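Local coordinates for apical membrane antigen 1-like protein, soluble form (Toxoplasma gondii, PDB 3ZLE) that may play a role in host cell invasion, as a membrane antigen of the moving junction, at residues 237-240 against 241-245; 252-255 against 256-259; 360-364 against 365-369. All coordinates share one frame; numbering follows the deposited sequence.

In the fold
The three contacts follow one another along the chain, and none touches another. Contact 1 (237-245) is the turn that leads from strand 235-238 to strand 246-249. Contact 2 (252-259) begins soon after that second strand, at the start of helix 253-262. Their centres lie about 17 Å apart, and both pack near strand 315-320. Contact 3 (360-369) is a hairpin turn near the C-terminal end of the chain, about 38 Å from the chain centre. Its centre is about 20 Å from contact 1 and 33 Å from contact 2. Disulfides mark two of the sites: Cys-256 in contact 2, Cys-362 and Cys-365 in contact 3.

Contact 1. Residues 237-240 against 241-245; sequences VPFD and TKTSV
Phe-239 meets Thr-243 where strand 235-238 runs out into a turn. The two side chains cross at about a right angle. Thr-243 O lies at the edge of the Phe-239 ring, near its plane, 3.7 Å from CD2. Thr-243 OG1 is off that plane, 3.8 Å from Phe-239 CD2. The same ring stacks with Phe-320, and the backbone oxygen of Phe-239 accepts from Asn-305 ND2. This residue therefore ties the start of the turn to the neighbouring sheet.

Asp-240 carries most of the polar contact. Its CG sits between the backbone N and the carbonyl carbon (chi1 54°), which folds the carboxylate back over the following residues. OD1 accepts a weak, bent bond from Lys-242 N at 2.8 Å, as in an Asx turn. It takes a second weak bond from Thr-243 OG1 at 3.3 Å. The backbone oxygen Asp-240 O is gripped by two donors. Thr-243 N reaches it at 3.3 Å, 58° out of the carbonyl plane. Ser-244 OG comes to Asp-240 O at 2.6 Å from the opposite face, tilted 33°.

The backbone bond closes a beta turn over Thr-241 and Lys-242. One aspartate thus serves the turn twice, through its carboxylate and through its carbonyl, and the negative charge is probably eased by the two weak donors it receives.

Contact 2. Residues 252-255 against 256-259; sequences NKEE and CWKR
The first turns of helix 253-262 make this contact, with Asn-252 as the N-cap. Asn-252 OD1 accepts from Glu-255 N at 3.3 Å, with the donor nearly along the C=O axis, and so satisfies an N-H at the helix start. Regular helical bonds follow, such as Trp-257 N to Lys-253 O at 2.9 Å.

Two salt bridges run i to i+4 along the helix. Glu-254 and Lys-258 lie side by side and point the same way, both chains extended beyond CG. Glu-254 OE2 stands 3.6 Å from Lys-258 NZ. A water joins the same two groups: it donates to Glu-254 OE2 at 2.6 Å and accepts from Lys-258 NZ. The second pair is turned differently. Glu-255 and Arg-259 cross obliquely, with carboxylate and guanidinium planes 60° apart. Arg-259 is bent at chi2 (133°) and chi3 (92°), which brings NH1 back along the helix to 3.2 Å from Glu-255 OE2. This bond is weak and comes in at the guanidinium edge. The other ends are held from outside: Arg-259 NH2 donates to Gln-249 O, and Glu-255 OE1 bonds to Thr-251.

The buried residues are Cys-256 and Trp-257. Glu-254 O lies in the plane of the indole at its edge, 3.8 Å from Trp-257 CE3. The indole NE1 donates to Gly-340 O. Cys-256 CB rests 3.2 Å from Lys-253 O, and its sulfur is bonded to Cys-317 on strand 315-320. A helix fastened by a disulfide to an antiparallel sheet is a recurring feature of the PAN fold, the clan to which this family belongs.

Contact 3. Residues 360-364 against 365-369; sequences GPCNN and CVQVV
Asn-363 and Val-366 face each other across a tight turn, and the N-H of each lies over a face of the other's carbonyl group. Asn-363 N bonds to Val-366 O at 3.1 Å, and lies above that carbonyl plane, 43° out of it. Val-366 N reaches Asn-363 O at 3.2 Å, 59° out of the plane of the Asn-363 carbonyl. The pair closes a type I' beta turn with Asn-364 and Cys-365 at its corners, both with positive phi. It is the single bridge of a two-residue beta hairpin.

Further from the turn, Gly-360 N donates to Val-368 O at 2.7 Å. The first arm has one residue more than the second between these two bonds. A water spans the gap: it donates to Pro-361 O at 2.9 Å and accepts from Val-368 N at 2.7 Å.

Gln-367 reaches across to the first arm. Its CG sits between the backbone N and the carbonyl carbon (chi1 61°), and the chain then runs extended. Gln-367 CB lies 3.7 Å from Gly-360 O and also 3.7 Å from Pro-361 O, and the amide group ends beside Gly-360 and Cys-362.

Disulfides tie both cysteines to the residues just after strand 376-383: Cys-362 to Cys-384 and Cys-365 to Cys-385. The turn joins the end of strand 358-359 to strand 366-373, the middle strand of a three-stranded antiparallel sheet. Strand 376-383 lies on the other side of that middle strand, where backbone hydrogen bonds join Gln-367 to Lys-382 and Val-369 to Thr-380.

Contact 1. Residues 237-240 against 241-245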
# COMPACT_ATOMS: atom_id res chain seq x y z
N VAL A 237 -4.96 5.50 -24.13
CA VAL A 237 -4.57 6.85 -23.86
C VAL A 237 -4.21 7.05 -22.41
O VAL A 237 -5.05 6.91 -21.54
CB VAL A 237 -5.57 7.91 -24.39
CG1 VAL A 237 -6.53 7.31 -25.40
CG2 VAL A 237 -6.32 8.58 -23.26
N PRO A 238 -2.94 7.42 -22.16
CA PRO A 238 -2.43 7.44 -20.79
C PRO A 238 -3.03 8.58 -20.03
O PRO A 238 -3.33 9.61 -20.62
CB PRO A 238 -0.88 7.67 -20.97
CG PRO A 238 -0.70 8.13 -22.39
CD PRO A 238 -1.88 7.61 -23.19
N PHE A 239 -3.11 8.44 -18.73
CA PHE A 239 -3.44 9.53 -17.85
C PHE A 239 -2.30 10.53 -17.76
O PHE A 239 -1.14 10.15 -17.54
CB PHE A 239 -3.76 9.00 -16.46
CG PHE A 239 -4.97 8.14 -16.43
CD1 PHE A 239 -4.87 6.77 -16.66
CD2 PHE A 239 -6.21 8.68 -16.16
CE1 PHE A 239 -6.01 5.98 -16.69
CE2 PHE A 239 -7.35 7.91 -16.24
CZ PHE A 239 -7.24 6.55 -16.49
N ASP A 240 -2.65 11.81 -17.79
CA ASP A 240 -1.68 12.89 -17.80
C ASP A 240 -2.27 14.09 -17.09
O ASP A 240 -3.17 13.95 -16.28
CB ASP A 240 -1.36 13.27 -19.23
CG ASP A 240 -2.62 13.59 -20.02
OD1 ASP A 240 -3.70 13.83 -19.40
OD2 ASP A 240 -2.51 13.64 -21.26
N THR A 241 -1.76 15.28 -17.40
CA THR A 241 -2.29 16.51 -16.83
C THR A 241 -3.83 16.66 -17.01
O THR A 241 -4.54 17.02 -16.07
CB THR A 241 -1.53 17.73 -17.39
OG1 THR A 241 -1.24 17.50 -18.77
CG2 THR A 241 -0.19 17.93 -16.62
N LYS A 242 -4.34 16.26 -18.17
CA LYS A 242 -5.75 16.46 -18.48
C LYS A 242 -6.67 15.72 -17.51
O LYS A 242 -7.70 16.25 -17.10
CB LYS A 242 -6.05 16.04 -19.93
CG LYS A 242 -5.75 17.10 -20.98
CD LYS A 242 -6.15 18.51 -20.53
CE LYS A 242 -7.56 18.58 -19.95
NZ LYS A 242 -8.60 17.97 -20.84
N THR A 243 -6.27 14.51 -17.13
CA THR A 243 -7.19 13.55 -16.53
C THR A 243 -6.68 13.13 -15.15
O THR A 243 -6.92 12.02 -14.69
CB THR A 243 -7.28 12.29 -17.39
OG1 THR A 243 -5.98 11.99 -17.91
CG2 THR A 243 -8.23 12.51 -18.56
N SER A 244 -5.96 14.02 -14.49
CA SER A 244 -5.40 13.69 -13.21
C SER A 244 -5.81 14.62 -12.09
O SER A 244 -6.33 15.70 -12.32
CB SER A 244 -3.87 13.54 -13.31
OG SER A 244 -3.56 12.44 -14.18
N VAL A 245 -5.62 14.16 -10.87
CA VAL A 245 -6.02 14.88 -9.69
C VAL A 245 -4.89 15.85 -9.28
O VAL A 245 -5.14 16.94 -8.74
CB VAL A 245 -6.33 13.85 -8.57
CG1 VAL A 245 -5.56 14.12 -7.29
CG2 VAL A 245 -7.83 13.70 -8.36

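Contact 2. Residues 252-255 against 256-259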
# COMPACT_ATOMS: atom_id res chain seq x y z
N ASN A 252 12.57 13.09 -9.12
CA ASN A 252 12.88 11.75 -9.60
C ASN A 252 11.78 10.76 -9.24
O ASN A 252 10.89 11.06 -8.46
CB ASN A 252 14.23 11.27 -9.06
CG ASN A 252 14.29 11.32 -7.55
OD1 ASN A 252 13.39 10.86 -6.86
ND2 ASN A 252 15.31 11.98 -7.02
N LYS A 253 11.81 9.61 -9.88
CA LYS A 253 10.68 8.72 -9.92
C LYS A 253 10.31 8.17 -8.53
O LYS A 253 9.15 8.15 -8.15
CB LYS A 253 10.94 7.60 -10.93
CG LYS A 253 12.05 6.63 -10.55
CD LYS A 253 12.45 5.84 -11.80
CE LYS A 253 13.60 4.87 -11.60
NZ LYS A 253 13.71 4.05 -12.86
N GLU A 254 11.31 8.06 -7.68
CA GLU A 254 11.07 7.59 -6.32
C GLU A 254 10.25 8.60 -5.50
O GLU A 254 9.46 8.22 -4.59
CB GLU A 254 12.41 7.32 -5.63
CG GLU A 254 12.32 7.37 -4.10
CD GLU A 254 13.63 7.00 -3.40
OE1 GLU A 254 14.50 6.30 -4.00
OE2 GLU A 254 13.78 7.42 -2.22
N GLU A 255 10.46 9.88 -5.79
CA GLU A 255 9.70 10.93 -5.16
C GLU A 255 8.24 10.77 -5.60
O GLU A 255 7.35 10.85 -4.78
CB GLU A 255 10.28 12.32 -5.55
CG GLU A 255 9.39 13.53 -5.21
CD GLU A 255 10.13 14.87 -5.36
OE1 GLU A 255 11.36 14.93 -5.14
OE2 GLU A 255 9.49 15.89 -5.70
N CYS A 256 8.02 10.46 -6.87
CA CYS A 256 6.67 10.19 -7.36
C CYS A 256 6.05 8.99 -6.63
O CYS A 256 4.89 9.02 -6.27
CB CYS A 256 6.66 9.97 -8.87
SG CYS A 256 5.02 9.75 -9.61
N TRP A 257 6.85 7.97 -6.39
CA TRP A 257 6.38 6.77 -5.73
C TRP A 257 5.92 7.07 -4.29
O TRP A 257 4.90 6.59 -3.85
CB TRP A 257 7.49 5.71 -5.77
CG TRP A 257 7.24 4.52 -4.87
CD1 TRP A 257 6.35 3.51 -5.08
CD2 TRP A 257 7.86 4.24 -3.60
NE1 TRP A 257 6.40 2.60 -4.03
CE2 TRP A 257 7.32 3.03 -3.11
CE3 TRP A 257 8.88 4.87 -2.87
CZ2 TRP A 257 7.72 2.44 -1.88
CZ3 TRP A 257 9.29 4.28 -1.64
CH2 TRP A 257 8.76 3.04 -1.21
N LYS A 258 6.67 7.92 -3.60
CA LYS A 258 6.28 8.37 -2.27
C LYS A 258 5.07 9.27 -2.25
O LYS A 258 4.29 9.26 -1.29
CB LYS A 258 7.44 9.09 -1.63
CG LYS A 258 8.41 8.15 -1.00
CD LYS A 258 9.62 8.88 -0.47
CE LYS A 258 10.53 7.88 0.19
NZ LYS A 258 11.84 8.43 0.58
N ARG A 259 4.91 10.05 -3.31
CA ARG A 259 3.88 11.06 -3.36
C ARG A 259 2.51 10.45 -3.50
O ARG A 259 1.55 10.95 -2.93
CB ARG A 259 4.15 12.00 -4.54
CG ARG A 259 3.25 13.21 -4.59
CD ARG A 259 4.08 14.47 -4.85
NE ARG A 259 4.20 14.80 -6.26
CZ ARG A 259 5.25 15.42 -6.81
NH1 ARG A 259 6.33 15.69 -6.09
NH2 ARG A 259 5.23 15.77 -8.07
O HOH W 1 14.79 7.30 0.18

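Contact 3. Residues 360-364 against 365-369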
# COMPACT_ATOMS: atom_id res chain seq x y z
N GLY A 360 -5.62 2.79 -34.45
CA GLY A 360 -6.55 3.88 -34.15
C GLY A 360 -7.14 4.54 -35.40
O GLY A 360 -6.74 4.24 -36.53
N PRO A 361 -8.09 5.45 -35.21
CA PRO A 361 -8.60 6.20 -36.37
C PRO A 361 -7.60 7.29 -36.81
O PRO A 361 -6.81 7.77 -35.97
CB PRO A 361 -9.88 6.84 -35.80
CG PRO A 361 -9.63 6.98 -34.33
CD PRO A 361 -8.47 6.08 -33.94
N CYS A 362 -7.61 7.67 -38.09
CA CYS A 362 -6.76 8.78 -38.57
C CYS A 362 -7.28 10.11 -38.13
O CYS A 362 -8.31 10.56 -38.61
CB CYS A 362 -6.66 8.82 -40.09
SG CYS A 362 -5.48 7.69 -40.84
N ASN A 363 -6.49 10.81 -37.33
CA ASN A 363 -6.79 12.18 -36.95
C ASN A 363 -5.66 13.09 -37.38
O ASN A 363 -4.53 12.96 -36.89
CB ASN A 363 -6.99 12.29 -35.44
CG ASN A 363 -8.26 11.63 -34.97
OD1 ASN A 363 -9.24 11.53 -35.72
ND2 ASN A 363 -8.27 11.17 -33.72
N ASN A 364 -5.93 13.97 -38.34
CA ASN A 364 -4.93 14.91 -38.81
C ASN A 364 -3.71 14.20 -39.35
O ASN A 364 -2.58 14.63 -39.10
CB ASN A 364 -4.54 15.86 -37.67
CG ASN A 364 -5.66 16.83 -37.31
OD1 ASN A 364 -6.73 16.42 -36.85
ND2 ASN A 364 -5.42 18.12 -37.54
N CYS A 365 -3.94 13.07 -39.99
CA CYS A 365 -2.91 12.32 -40.71
C CYS A 365 -1.96 11.50 -39.79
O CYS A 365 -1.05 10.80 -40.28
CB CYS A 365 -2.15 13.24 -41.69
SG CYS A 365 -3.14 13.84 -43.11
N VAL A 366 -2.30 11.42 -38.51
CA VAL A 366 -1.61 10.50 -37.58
C VAL A 366 -2.61 9.53 -36.93
O VAL A 366 -3.63 9.94 -36.40
CB VAL A 366 -0.86 11.27 -36.47
CG1 VAL A 366 -0.20 10.31 -35.49
CG2 VAL A 366 0.21 12.16 -37.08
N GLN A 367 -2.32 8.24 -37.02
CA GLN A 367 -3.07 7.25 -36.24
C GLN A 367 -2.14 6.55 -35.23
O GLN A 367 -0.94 6.44 -35.47
CB GLN A 367 -3.67 6.21 -37.18
CG GLN A 367 -2.65 5.44 -37.99
CD GLN A 367 -3.32 4.53 -39.00
OE1 GLN A 367 -4.53 4.34 -38.94
NE2 GLN A 367 -2.55 3.95 -39.90
N VAL A 368 -2.71 6.05 -34.13
CA VAL A 368 -1.93 5.31 -33.12
C VAL A 368 -2.05 3.81 -33.37
O VAL A 368 -3.10 3.33 -33.79
CB VAL A 368 -2.35 5.71 -31.70
CG1 VAL A 368 -1.49 4.99 -30.65
CG2 VAL A 368 -2.19 7.23 -31.55
N VAL A 369 -0.92 3.12 -33.40
CA VAL A 369 -0.89 1.72 -33.80
C VAL A 369 -0.26 0.96 -32.62
O VAL A 369 0.69 1.47 -32.01
CB VAL A 369 -0.06 1.56 -35.12
CG1 VAL A 369 0.16 0.11 -35.50
CG2 VAL A 369 -0.77 2.23 -36.28
O HOH W 2 -5.15 7.15 -33.70